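Local coordinates for biogenic amine-binding protein (Rhodnius prolixus, PDB 4GE1), which binds biogenic amines such as serotonin and norepinephrine in the saliva of a blood-feeding insect, probably keeping these host mediators from acting at the bite, at residues 12-17 with 110-115; 80-83 with 88-91; 17-22 with 115-120. All coordinates share one frame; numbering follows the deposited sequence.

All three contacts gather at one end of a lipocalin barrel. Contact 1 is the buried one, a purely apolar meeting of rings and a methyl beneath the chain that leads into helix 16-19. Contact 3 uses the same helix and shares Thr115 with contact 1, but it is only partly buried, and its packing leans on a loop held together by side-chain-to-backbone hydrogen bonds. Contact 2 lies at the surface, where backbone hydrogen bonds and an offset ring stack join a loop to strand 88-96, the sheet neighbour of strand 102-115 used by contact 1. Tyr112 in contact 1 and Tyr89 in contact 2 both reach the tryptamine.

Contact 1. Residues 12-17 with 110-115; sequences KDFNKD and VSYIDT. With TSS (2-(1H-indol-3-yl)ethanamine), chain E.
Tyr112 reaches inward from strand 102-115 and touches Phe14, which hangs down from the chain entering helix 16-19. The tyrosine can be followed outward from its CB, which lies 4.2 Å from CE1 of Phe14 and so already belongs to the apolar contact. The ring drops from the strand into the barrel because chi1, at -83°, turns CG away from the carbonyl carbon. Its CD1 then meets Phe14 CZ at 4.1 Å, the nearest approach of the two rings. Their planes are nearly parallel, at 19°, but they have slid so far apart, with centroids 5.8 Å distant, that they barely overlap; this is side-by-side packing, not a full stack. At the tip, Tyr112 OH leaves Phe14 behind and lies 3.8 Å from CZ2 of the tryptamine indole. The same hydroxyl is hydrogen-bonded to NE2 of Gln139, whose OE1 is in turn bonded to the ligand, so Tyr112 probably helps to orient the amide that holds the ligand. Tyrosine suits the position because an apolar ring fills the core while its polar end serves the pocket. Phe14, a wholly apolar residue in a buried place, also receives Thr115 at its ring edge, where CE1 lies 4.1 Å from the CG2 methyl and the side chains cross at about a right angle. Phe19 completes the cluster, edge-to-face with Tyr112. Two residues before Tyr112 along the strand, the branched Val110 presses CG2 to within 3.7 Å of CZ3 of the indole. A classic bulge at Ile113 and Asp114 interrupts the strand between Tyr112 and Thr115. Phe14 and its aromatic neighbours fit the closed end of a lipocalin calyx, where the N-terminal segment crosses the barrel.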
ATOM      1  N   LYS A  12       8.325   4.322  15.127  1.00 69.32           N
ATOM      2  CA  LYS A  12       8.235   5.457  16.038  1.00 78.23           C
ATOM      3  C   LYS A  12       8.720   6.724  15.347  1.00 75.24           C
ATOM      4  O   LYS A  12       9.612   6.676  14.503  1.00 68.32           O
ATOM      5  CB  LYS A  12       9.069   5.211  17.293  1.00 91.29           C
ATOM      6  CG  LYS A  12       8.256   5.138  18.573  1.00 98.18           C
ATOM      7  CD  LYS A  12       9.097   5.512  19.784  1.00104.72           C
ATOM      8  CE  LYS A  12      10.305   4.600  19.940  1.00108.00           C
ATOM      9  NZ  LYS A  12      11.074   4.913  21.179  1.00115.21           N
ATOM     10  N   ASP A  13       8.131   7.858  15.712  1.00 82.42           N
ATOM     11  CA  ASP A  13       8.503   9.139  15.114  1.00 81.12           C
ATOM     12  C   ASP A  13       8.381   9.100  13.585  1.00 76.90           C
ATOM     13  O   ASP A  13       9.364   9.255  12.860  1.00 76.12           O
ATOM     14  CB  ASP A  13       9.915   9.541  15.544  1.00 79.53           C
ATOM     15  CG  ASP A  13      10.124   9.412  17.048  1.00 77.42           C
ATOM     16  OD1 ASP A  13       9.782  10.362  17.789  1.00 74.28           O
ATOM     17  OD2 ASP A  13      10.630   8.356  17.485  1.00 72.49           O
ATOM     18  N   PHE A  14       7.157   8.891  13.115  1.00 69.05           N
ATOM     19  CA  PHE A  14       6.865   8.794  11.689  1.00 64.81           C
ATOM     20  C   PHE A  14       6.911  10.175  11.040  1.00 61.23           C
ATOM     21  O   PHE A  14       6.142  11.069  11.406  1.00 64.34           O
ATOM     22  CB  PHE A  14       5.483   8.163  11.504  1.00 60.95           C
ATOM     23  CG  PHE A  14       5.241   7.579  10.135  1.00 54.41           C
ATOM     24  CD1 PHE A  14       6.064   6.585   9.628  1.00 55.16           C
ATOM     25  CD2 PHE A  14       4.162   7.994   9.377  1.00 47.10           C
ATOM     26  CE1 PHE A  14       5.828   6.029   8.374  1.00 49.05           C
ATOM     27  CE2 PHE A  14       3.915   7.440   8.119  1.00 53.38           C
ATOM     28  CZ  PHE A  14       4.751   6.457   7.619  1.00 38.54           C
ATOM     29  N   ASN A  15       7.825  10.354  10.091  1.00 59.43           N
ATOM     30  CA  ASN A  15       7.932  11.616   9.364  1.00 52.69           C
ATOM     31  C   ASN A  15       7.016  11.623   8.142  1.00 51.56           C
ATOM     32  O   ASN A  15       7.385  11.149   7.066  1.00 52.11           O
ATOM     33  CB  ASN A  15       9.379  11.885   8.949  1.00 53.19           C
ATOM     34  CG  ASN A  15       9.588  13.306   8.437  1.00 64.03           C
ATOM     35  OD1 ASN A  15       8.757  13.849   7.706  1.00 66.55           O
ATOM     36  ND2 ASN A  15      10.696  13.915   8.834  1.00 64.51           N
ATOM     37  N   LYS A  16       5.814  12.158   8.321  1.00 48.63           N
ATOM     38  CA  LYS A  16       4.803  12.143   7.279  1.00 50.44           C
ATOM     39  C   LYS A  16       5.268  12.879   6.028  1.00 56.63           C
ATOM     40  O   LYS A  16       5.094  12.394   4.912  1.00 52.93           O
ATOM     41  CB  LYS A  16       3.501  12.751   7.801  1.00 48.96           C
ATOM     42  CG  LYS A  16       2.954  12.055   9.039  1.00 53.75           C
ATOM     43  CD  LYS A  16       1.558  12.556   9.374  1.00 56.22           C
ATOM     44  CE  LYS A  16       1.170  12.199  10.793  1.00 56.45           C
ATOM     45  NZ  LYS A  16       2.123  12.776  11.782  1.00 59.32           N
ATOM     46  N   ASP A  17       5.864  14.051   6.224  1.00 58.21           N
ATOM     47  CA  ASP A  17       6.331  14.868   5.113  1.00 57.04           C
ATOM     48  C   ASP A  17       7.259  14.090   4.186  1.00 53.57           C
ATOM     49  O   ASP A  17       7.145  14.190   2.967  1.00 57.10           O
ATOM     50  CB  ASP A  17       7.042  16.123   5.633  1.00 64.91           C
ATOM     51  CG  ASP A  17       6.105  17.064   6.364  1.00 74.90           C
ATOM     52  OD1 ASP A  17       4.947  17.212   5.925  1.00 71.36           O
ATOM     53  OD2 ASP A  17       6.528  17.661   7.378  1.00 90.80           O
ATOM     54  N   VAL A 110      -3.890   0.796   8.787  1.00 29.64           N
ATOM     55  CA  VAL A 110      -2.555   0.699   8.216  1.00 29.39           C
ATOM     56  C   VAL A 110      -1.487   0.763   9.299  1.00 38.57           C
ATOM     57  O   VAL A 110      -1.520   1.640  10.169  1.00 43.73           O
ATOM     58  CB  VAL A 110      -2.300   1.829   7.186  1.00 30.89           C
ATOM     59  CG1 VAL A 110      -0.983   1.603   6.459  1.00 30.67           C
ATOM     60  CG2 VAL A 110      -3.457   1.936   6.185  1.00 28.37           C
ATOM     61  N   SER A 111      -0.530  -0.156   9.250  1.00 36.73           N
ATOM     62  CA  SER A 111       0.548  -0.153  10.238  1.00 34.26           C
ATOM     63  C   SER A 111       1.906  -0.310   9.578  1.00 34.90           C
ATOM     64  O   SER A 111       2.243  -1.391   9.094  1.00 39.39           O
ATOM     65  CB  SER A 111       0.354  -1.286  11.259  1.00 41.96           C
ATOM     66  OG  SER A 111      -1.000  -1.401  11.650  1.00 40.98           O
ATOM     67  N   TYR A 112       2.688   0.761   9.558  1.00 31.88           N
ATOM     68  CA  TYR A 112       4.042   0.676   9.028  1.00 41.74           C
ATOM     69  C   TYR A 112       5.008   0.086  10.051  1.00 46.63           C
ATOM     70  O   TYR A 112       5.287   0.675  11.098  1.00 48.38           O
ATOM     71  CB  TYR A 112       4.526   2.013   8.443  1.00 40.55           C
ATOM     72  CG  TYR A 112       4.027   2.206   7.029  1.00 38.12           C
ATOM     73  CD1 TYR A 112       2.873   2.932   6.774  1.00 34.99           C
ATOM     74  CD2 TYR A 112       4.677   1.608   5.954  1.00 36.09           C
ATOM     75  CE1 TYR A 112       2.395   3.090   5.479  1.00 37.77           C
ATOM     76  CE2 TYR A 112       4.204   1.757   4.651  1.00 34.63           C
ATOM     77  CZ  TYR A 112       3.064   2.502   4.422  1.00 31.98           C
ATOM     78  OH  TYR A 112       2.574   2.652   3.142  1.00 30.22           O
ATOM     79  N   ILE A 113       5.483  -1.109   9.725  1.00 47.04           N
ATOM     80  CA  ILE A 113       6.413  -1.858  10.545  1.00 47.93           C
ATOM     81  C   ILE A 113       7.803  -1.226  10.528  1.00 51.60           C
ATOM     82  O   ILE A 113       8.489  -1.188  11.557  1.00 43.85           O
ATOM     83  CB  ILE A 113       6.488  -3.306  10.041  1.00 48.60           C
ATOM     84  CG1 ILE A 113       5.132  -3.986  10.220  1.00 51.32           C
ATOM     85  CG2 ILE A 113       7.587  -4.071  10.749  1.00 42.89           C
ATOM     86  CD1 ILE A 113       5.037  -5.345   9.563  1.00 58.15           C
ATOM     87  N   ASP A 114       8.202  -0.722   9.359  1.00 50.24           N
ATOM     88  CA  ASP A 114       9.508  -0.089   9.179  1.00 52.21           C
ATOM     89  C   ASP A 114       9.602   0.647   7.835  1.00 53.95           C
ATOM     90  O   ASP A 114       8.873   0.333   6.890  1.00 51.53           O
ATOM     91  CB  ASP A 114      10.625  -1.131   9.279  1.00 56.50           C
ATOM     92  CG  ASP A 114      12.008  -0.506   9.367  1.00 72.79           C
ATOM     93  OD1 ASP A 114      12.125   0.630   9.875  1.00 77.49           O
ATOM     94  OD2 ASP A 114      12.985  -1.157   8.937  1.00 77.45           O
ATOM     95  N   THR A 115      10.507   1.621   7.759  1.00 47.31           N
ATOM     96  CA  THR A 115      10.777   2.339   6.513  1.00 46.70           C
ATOM     97  C   THR A 115      11.990   3.246   6.664  1.00 53.88           C
ATOM     98  O   THR A 115      12.258   3.763   7.749  1.00 57.41           O
ATOM     99  CB  THR A 115       9.589   3.209   6.082  1.00 46.61           C
ATOM    100  OG1 THR A 115       9.876   3.819   4.816  1.00 42.42           O
ATOM    101  CG2 THR A 115       9.327   4.300   7.116  1.00 48.03           C
TER
HETATM  102  N1  TSS E 201      -4.380  -0.422  -2.081  1.00 34.81           N
HETATM  103  CA  TSS E 201      -4.927  -1.245  -1.030  1.00 33.03           C
HETATM  104  CB  TSS E 201      -3.958  -2.039  -0.213  1.00 28.36           C
HETATM  105  CG  TSS E 201      -2.640  -1.410   0.114  1.00 22.27           C
HETATM  106  CD1 TSS E 201      -1.400  -1.780  -0.388  1.00 26.25           C
HETATM  107  NE1 TSS E 201      -0.450  -0.989   0.153  1.00 28.66           N
HETATM  108  CE2 TSS E 201      -1.041  -0.080   1.006  1.00 29.18           C
HETATM  109  CD2 TSS E 201      -2.392  -0.321   1.005  1.00 23.34           C
HETATM  110  CZ2 TSS E 201      -0.498   0.966   1.801  1.00 31.48           C
HETATM  111  CH2 TSS E 201      -1.335   1.743   2.595  1.00 29.68           C
HETATM  112  CZ3 TSS E 201      -2.710   1.497   2.595  1.00 33.62           C
HETATM  113  CE3 TSS E 201      -3.245   0.472   1.806  1.00 23.18           C

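Contact 2. Residues 80-83 with 88-91; sequences SDFD and KYTA
Asp83 N donates to Lys88 O at 2.8 Å, the stronger of the two backbone hydrogen bonds that tie 80-83 to strand 88-96. On the other flank Thr90 N reaches Asp81 O at 3.5 Å, a weak bond. Between them Phe82 and Tyr89 face each other as a non-hydrogen-bonded antiparallel pair, a single bridge in which alpha hydrogens supplement the polar contacts: Phe82 CA lies 3.3 Å from Lys88 O, and Tyr89 CA similarly approaches Asp81 O. The charged side chains stay apart, Asp83 OD2 and Lys88 NZ being 6.1 Å distant. Only the aliphatic CD of Lys88 comes near that carboxylate, and NZ makes a weak bond with Ser111 OG; charged residues suit this position, where Asp83 is exposed and Lys88 partly so.

The packing beneath is aromatic. Tyr89 carries its CG between the backbone N and the carbonyl carbon (chi1 63°), a rotamer that lays its ring alongside Phe82, both side chains pointing the same way. Its CB sits above the centre of the Phe82 ring, 3.6 Å from the centroid, as a CH-pi contact. Further out the rings form an offset stack with planes at 16°, tightest where Phe82 CE2 meets Tyr89 CD2 at 3.4 Å. Lys16 comes over the opposite face of Phe82 in a cation-pi contact, so the phenyl ring is sandwiched between strand and N-terminal helix. Tyr89 OH, at the buried end, is hydrogen-bonded to Glu58, and its side chain touches the tryptamine. The bridge thus belongs to the turn region joining antiparallel strands 69-78 and 88-96 of the lipocalin barrel, and it probably helps to hold Tyr89, a residue of the amine pocket, in place.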
ATOM      1  N   SER A  80      -5.003  13.788  11.524  1.00 45.37           N
ATOM      2  CA  SER A  80      -5.562  13.509  12.846  1.00 53.60           C
ATOM      3  C   SER A  80      -6.070  12.071  12.946  1.00 55.62           C
ATOM      4  O   SER A  80      -6.645  11.684  13.960  1.00 58.53           O
ATOM      5  CB  SER A  80      -6.675  14.501  13.195  1.00 58.24           C
ATOM      6  OG  SER A  80      -7.724  14.440  12.246  1.00 66.54           O
ATOM      7  N   ASP A  81      -5.860  11.293  11.885  1.00 54.62           N
ATOM      8  CA  ASP A  81      -6.207   9.869  11.876  1.00 55.96           C
ATOM      9  C   ASP A  81      -5.009   9.002  12.244  1.00 48.42           C
ATOM     10  O   ASP A  81      -5.105   7.783  12.271  1.00 56.92           O
ATOM     11  CB  ASP A  81      -6.727   9.438  10.502  1.00 56.40           C
ATOM     12  CG  ASP A  81      -8.143   9.905  10.237  1.00 62.67           C
ATOM     13  OD1 ASP A  81      -8.893  10.123  11.210  1.00 65.80           O
ATOM     14  OD2 ASP A  81      -8.505  10.050   9.049  1.00 64.49           O
ATOM     15  N   PHE A  82      -3.878   9.644  12.513  1.00 55.16           N
ATOM     16  CA  PHE A  82      -2.655   8.944  12.882  1.00 51.49           C
ATOM     17  C   PHE A  82      -2.545   8.752  14.384  1.00 58.48           C
ATOM     18  O   PHE A  82      -3.081   9.541  15.168  1.00 59.09           O
ATOM     19  CB  PHE A  82      -1.430   9.703  12.374  1.00 54.54           C
ATOM     20  CG  PHE A  82      -1.182   9.518  10.919  1.00 52.99           C
ATOM     21  CD1 PHE A  82      -2.025  10.099   9.983  1.00 45.28           C
ATOM     22  CD2 PHE A  82      -0.120   8.747  10.482  1.00 52.35           C
ATOM     23  CE1 PHE A  82      -1.811   9.911   8.630  1.00 45.11           C
ATOM     24  CE2 PHE A  82       0.103   8.561   9.132  1.00 50.39           C
ATOM     25  CZ  PHE A  82      -0.743   9.144   8.206  1.00 48.35           C
ATOM     26  N   ASP A  83      -1.826   7.705  14.772  1.00 57.47           N
ATOM     27  CA  ASP A  83      -1.690   7.340  16.172  1.00 63.71           C
ATOM     28  C   ASP A  83      -0.475   8.014  16.805  1.00 64.14           C
ATOM     29  O   ASP A  83       0.609   7.437  16.879  1.00 66.69           O
ATOM     30  CB  ASP A  83      -1.603   5.816  16.310  1.00 64.07           C
ATOM     31  CG  ASP A  83      -1.552   5.369  17.757  1.00 74.16           C
ATOM     32  OD1 ASP A  83      -2.047   6.119  18.627  1.00 73.68           O
ATOM     33  OD2 ASP A  83      -1.018   4.272  18.026  1.00 77.12           O
ATOM     34  N   LYS A  88       1.104   4.698  12.023  1.00 48.16           N
ATOM     35  CA  LYS A  88      -0.132   3.932  12.127  1.00 48.81           C
ATOM     36  C   LYS A  88      -1.343   4.834  11.969  1.00 47.79           C
ATOM     37  O   LYS A  88      -1.448   5.873  12.627  1.00 49.44           O
ATOM     38  CB  LYS A  88      -0.191   3.220  13.475  1.00 43.74           C
ATOM     39  CG  LYS A  88      -1.493   2.488  13.741  1.00 50.72           C
ATOM     40  CD  LYS A  88      -1.387   1.673  15.025  1.00 59.92           C
ATOM     41  CE  LYS A  88      -2.661   0.884  15.290  1.00 70.85           C
ATOM     42  NZ  LYS A  88      -2.944  -0.130  14.226  1.00 74.22           N
ATOM     43  N   TYR A  89      -2.259   4.439  11.098  1.00 38.34           N
ATOM     44  CA  TYR A  89      -3.424   5.264  10.829  1.00 40.59           C
ATOM     45  C   TYR A  89      -4.564   4.458  10.242  1.00 41.25           C
ATOM     46  O   TYR A  89      -4.387   3.316   9.820  1.00 33.27           O
ATOM     47  CB  TYR A  89      -3.069   6.448   9.908  1.00 31.10           C
ATOM     48  CG  TYR A  89      -2.594   6.074   8.512  1.00 35.78           C
ATOM     49  CD1 TYR A  89      -3.420   6.249   7.404  1.00 29.62           C
ATOM     50  CD2 TYR A  89      -1.316   5.570   8.298  1.00 37.56           C
ATOM     51  CE1 TYR A  89      -2.993   5.911   6.119  1.00 31.07           C
ATOM     52  CE2 TYR A  89      -0.881   5.228   7.013  1.00 33.83           C
ATOM     53  CZ  TYR A  89      -1.722   5.406   5.933  1.00 29.25           C
ATOM     54  OH  TYR A  89      -1.295   5.072   4.669  1.00 28.36           O
ATOM     55  N   THR A  90      -5.741   5.064  10.239  1.00 40.53           N
ATOM     56  CA  THR A  90      -6.892   4.495   9.572  1.00 38.32           C
ATOM     57  C   THR A  90      -7.234   5.334   8.341  1.00 39.75           C
ATOM     58  O   THR A  90      -7.119   6.564   8.346  1.00 39.92           O
ATOM     59  CB  THR A  90      -8.103   4.447  10.510  1.00 50.04           C
ATOM     60  OG1 THR A  90      -7.687   3.977  11.798  1.00 61.13           O
ATOM     61  CG2 THR A  90      -9.163   3.509   9.953  1.00 51.17           C
ATOM     62  N   ALA A  91      -7.649   4.662   7.283  1.00 34.58           N
ATOM     63  CA  ALA A  91      -8.007   5.345   6.055  1.00 33.27           C
ATOM     64  C   ALA A  91      -9.322   4.794   5.538  1.00 34.68           C
ATOM     65  O   ALA A  91      -9.687   3.651   5.821  1.00 40.18           O
ATOM     66  CB  ALA A  91      -6.905   5.180   5.017  1.00 32.82           C
TER

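Contact 3. Residues 17-22 with 115-120; sequences DNFFTG and TDYSKY
Phe19 forms the tight, inner part of this contact: its ring edge meets Thr115, with CE2 3.6 Å from OG1. A chi1 of -171° swings the ring of Phe19 away from its own N and into the core, where it also packs against Trp24. Phe19 CB in turn lies at the edge of the Tyr117 ring, 3.9 Å from CD1. Toward solvent the contact thins to Asn18, an exposed polar residue that offers only its CB to Tyr117. The tyrosine bridges both zones: the Thr115 methyl, CG2, lies over the centre of its ring, while its hydroxyl is hydrogen-bonded to Asn15 N.

The loop is stiffened from within. Thr115 OG1 accepts from Tyr117 N at 3.0 Å, an ST turn, and donates to Tyr120 O at 2.7 Å. Asp116 OD1 accepts from Lys119 N and Tyr120 N, which approach from opposite faces of the carboxylate plane. Arg141 joins the two segments by bonding the carbonyls of Phe19 and Tyr117. A short N-terminal helix leading into Gly22-X-Trp24, a Thr-Asp-Tyr loop and an arginine after the last barrel strand are the signature of the closed end of lipocalins.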
ATOM      1  N   ASP A  17       5.864  14.051   6.224  1.00 58.21           N
ATOM      2  CA  ASP A  17       6.331  14.868   5.113  1.00 57.04           C
ATOM      3  C   ASP A  17       7.259  14.090   4.186  1.00 53.57           C
ATOM      4  O   ASP A  17       7.145  14.190   2.967  1.00 57.10           O
ATOM      5  CB  ASP A  17       7.042  16.123   5.633  1.00 64.91           C
ATOM      6  CG  ASP A  17       6.105  17.064   6.364  1.00 74.90           C
ATOM      7  OD1 ASP A  17       4.947  17.212   5.925  1.00 71.36           O
ATOM      8  OD2 ASP A  17       6.528  17.661   7.378  1.00 90.80           O
ATOM      9  N   ASN A  18       8.174  13.318   4.770  1.00 55.56           N
ATOM     10  CA  ASN A  18       9.156  12.556   4.000  1.00 46.36           C
ATOM     11  C   ASN A  18       8.607  11.244   3.453  1.00 44.55           C
ATOM     12  O   ASN A  18       9.227  10.612   2.598  1.00 44.78           O
ATOM     13  CB  ASN A  18      10.390  12.245   4.851  1.00 50.88           C
ATOM     14  CG  ASN A  18      11.217  13.478   5.163  1.00 65.94           C
ATOM     15  OD1 ASN A  18      11.166  14.478   4.449  1.00 62.75           O
ATOM     16  ND2 ASN A  18      11.998  13.404   6.235  1.00 74.62           N
ATOM     17  N   PHE A  19       7.460  10.812   3.961  1.00 44.66           N
ATOM     18  CA  PHE A  19       6.919   9.533   3.527  1.00 44.42           C
ATOM     19  C   PHE A  19       5.867   9.701   2.436  1.00 42.68           C
ATOM     20  O   PHE A  19       5.943   9.060   1.385  1.00 42.49           O
ATOM     21  CB  PHE A  19       6.350   8.737   4.705  1.00 41.75           C
ATOM     22  CG  PHE A  19       5.979   7.317   4.350  1.00 42.92           C
ATOM     23  CD1 PHE A  19       4.692   7.001   3.948  1.00 35.52           C
ATOM     24  CD2 PHE A  19       6.924   6.299   4.416  1.00 39.40           C
ATOM     25  CE1 PHE A  19       4.349   5.690   3.620  1.00 39.02           C
ATOM     26  CE2 PHE A  19       6.589   4.997   4.091  1.00 33.58           C
ATOM     27  CZ  PHE A  19       5.301   4.692   3.690  1.00 34.90           C
ATOM     28  N   PHE A  20       4.888  10.559   2.692  1.00 35.89           N
ATOM     29  CA  PHE A  20       3.789  10.750   1.752  1.00 39.28           C
ATOM     30  C   PHE A  20       4.146  11.725   0.623  1.00 46.67           C
ATOM     31  O   PHE A  20       3.541  12.791   0.476  1.00 44.18           O
ATOM     32  CB  PHE A  20       2.534  11.201   2.489  1.00 44.17           C
ATOM     33  CG  PHE A  20       2.008  10.187   3.461  1.00 44.27           C
ATOM     34  CD1 PHE A  20       2.128  10.392   4.828  1.00 35.79           C
ATOM     35  CD2 PHE A  20       1.413   9.018   3.006  1.00 36.61           C
ATOM     36  CE1 PHE A  20       1.642   9.460   5.728  1.00 30.53           C
ATOM     37  CE2 PHE A  20       0.924   8.078   3.896  1.00 44.08           C
ATOM     38  CZ  PHE A  20       1.036   8.300   5.264  1.00 32.26           C
ATOM     39  N   THR A  21       5.141  11.345  -0.168  1.00 44.98           N
ATOM     40  CA  THR A  21       5.491  12.087  -1.366  1.00 45.37           C
ATOM     41  C   THR A  21       6.067  11.115  -2.385  1.00 43.24           C
ATOM     42  O   THR A  21       6.660  10.106  -2.015  1.00 47.23           O
ATOM     43  CB  THR A  21       6.509  13.199  -1.080  1.00 43.38           C
ATOM     44  OG1 THR A  21       6.832  13.868  -2.302  1.00 46.43           O
ATOM     45  CG2 THR A  21       7.779  12.619  -0.488  1.00 46.84           C
ATOM     46  N   GLY A  22       5.884  11.419  -3.665  1.00 32.15           N
ATOM     47  CA  GLY A  22       6.346  10.531  -4.713  1.00 36.12           C
ATOM     48  C   GLY A  22       5.515   9.260  -4.746  1.00 37.54           C
ATOM     49  O   GLY A  22       4.318   9.288  -4.459  1.00 34.43           O
ATOM     50  N   THR A 115      10.507   1.621   7.759  1.00 47.31           N
ATOM     51  CA  THR A 115      10.777   2.339   6.513  1.00 46.70           C
ATOM     52  C   THR A 115      11.990   3.246   6.664  1.00 53.88           C
ATOM     53  O   THR A 115      12.258   3.763   7.749  1.00 57.41           O
ATOM     54  CB  THR A 115       9.589   3.209   6.082  1.00 46.61           C
ATOM     55  OG1 THR A 115       9.876   3.819   4.816  1.00 42.42           O
ATOM     56  CG2 THR A 115       9.327   4.300   7.116  1.00 48.03           C
ATOM     57  N   ASP A 116      12.728   3.439   5.576  1.00 56.80           N
ATOM     58  CA  ASP A 116      13.827   4.396   5.577  1.00 56.11           C
ATOM     59  C   ASP A 116      13.445   5.598   4.720  1.00 55.68           C
ATOM     60  O   ASP A 116      14.280   6.454   4.418  1.00 60.93           O
ATOM     61  CB  ASP A 116      15.124   3.752   5.082  1.00 60.85           C
ATOM     62  CG  ASP A 116      15.088   3.422   3.602  1.00 70.21           C
ATOM     63  OD1 ASP A 116      13.997   3.497   2.992  1.00 64.62           O
ATOM     64  OD2 ASP A 116      16.155   3.077   3.051  1.00 78.03           O
ATOM     65  N   TYR A 117      12.174   5.641   4.327  1.00 50.24           N
ATOM     66  CA  TYR A 117      11.598   6.783   3.611  1.00 46.29           C
ATOM     67  C   TYR A 117      11.991   6.885   2.129  1.00 52.10           C
ATOM     68  O   TYR A 117      11.132   7.118   1.269  1.00 50.40           O
ATOM     69  CB  TYR A 117      11.896   8.097   4.352  1.00 51.31           C
ATOM     70  CG  TYR A 117      11.342   8.119   5.761  1.00 62.50           C
ATOM     71  CD1 TYR A 117      10.031   8.510   6.005  1.00 60.25           C
ATOM     72  CD2 TYR A 117      12.124   7.729   6.848  1.00 64.75           C
ATOM     73  CE1 TYR A 117       9.515   8.523   7.289  1.00 61.37           C
ATOM     74  CE2 TYR A 117      11.614   7.732   8.138  1.00 60.65           C
ATOM     75  CZ  TYR A 117      10.308   8.131   8.350  1.00 60.77           C
ATOM     76  OH  TYR A 117       9.788   8.140   9.621  1.00 55.37           O
ATOM     77  N   SER A 118      13.275   6.709   1.828  1.00 53.93           N
ATOM     78  CA  SER A 118      13.767   6.943   0.468  1.00 53.83           C
ATOM     79  C   SER A 118      14.085   5.666  -0.316  1.00 52.54           C
ATOM     80  O   SER A 118      14.562   5.734  -1.448  1.00 46.06           O
ATOM     81  CB  SER A 118      14.969   7.908   0.469  1.00 45.03           C
ATOM     82  OG  SER A 118      16.095   7.375   1.151  1.00 56.81           O
ATOM     83  N   LYS A 119      13.814   4.506   0.276  1.00 50.76           N
ATOM     84  CA  LYS A 119      14.066   3.239  -0.406  1.00 41.02           C
ATOM     85  C   LYS A 119      12.960   2.205  -0.221  1.00 45.32           C
ATOM     86  O   LYS A 119      12.405   1.703  -1.206  1.00 48.14           O
ATOM     87  CB  LYS A 119      15.403   2.642   0.026  1.00 42.69           C
ATOM     88  CG  LYS A 119      16.608   3.329  -0.579  1.00 62.02           C
ATOM     89  CD  LYS A 119      17.891   2.640  -0.166  1.00 68.81           C
ATOM     90  CE  LYS A 119      19.082   3.258  -0.869  1.00 78.66           C
ATOM     91  NZ  LYS A 119      19.184   4.718  -0.598  1.00 85.73           N
ATOM     92  N   TYR A 120      12.648   1.887   1.034  1.00 42.75           N
ATOM     93  CA  TYR A 120      11.744   0.783   1.338  1.00 37.55           C
ATOM     94  C   TYR A 120      10.790   1.096   2.483  1.00 35.43           C
ATOM     95  O   TYR A 120      11.069   1.939   3.334  1.00 43.69           O
ATOM     96  CB  TYR A 120      12.551  -0.461   1.708  1.00 45.54           C
ATOM     97  CG  TYR A 120      13.075  -0.427   3.135  1.00 48.82           C
ATOM     98  CD1 TYR A 120      12.351  -0.998   4.185  1.00 49.10           C
ATOM     99  CD2 TYR A 120      14.284   0.187   3.435  1.00 44.08           C
ATOM    100  CE1 TYR A 120      12.828  -0.959   5.495  1.00 44.14           C
ATOM    101  CE2 TYR A 120      14.769   0.231   4.738  1.00 48.18           C
ATOM    102  CZ  TYR A 120      14.037  -0.343   5.764  1.00 51.51           C
ATOM    103  OH  TYR A 120      14.519  -0.299   7.053  1.00 50.59           O
TER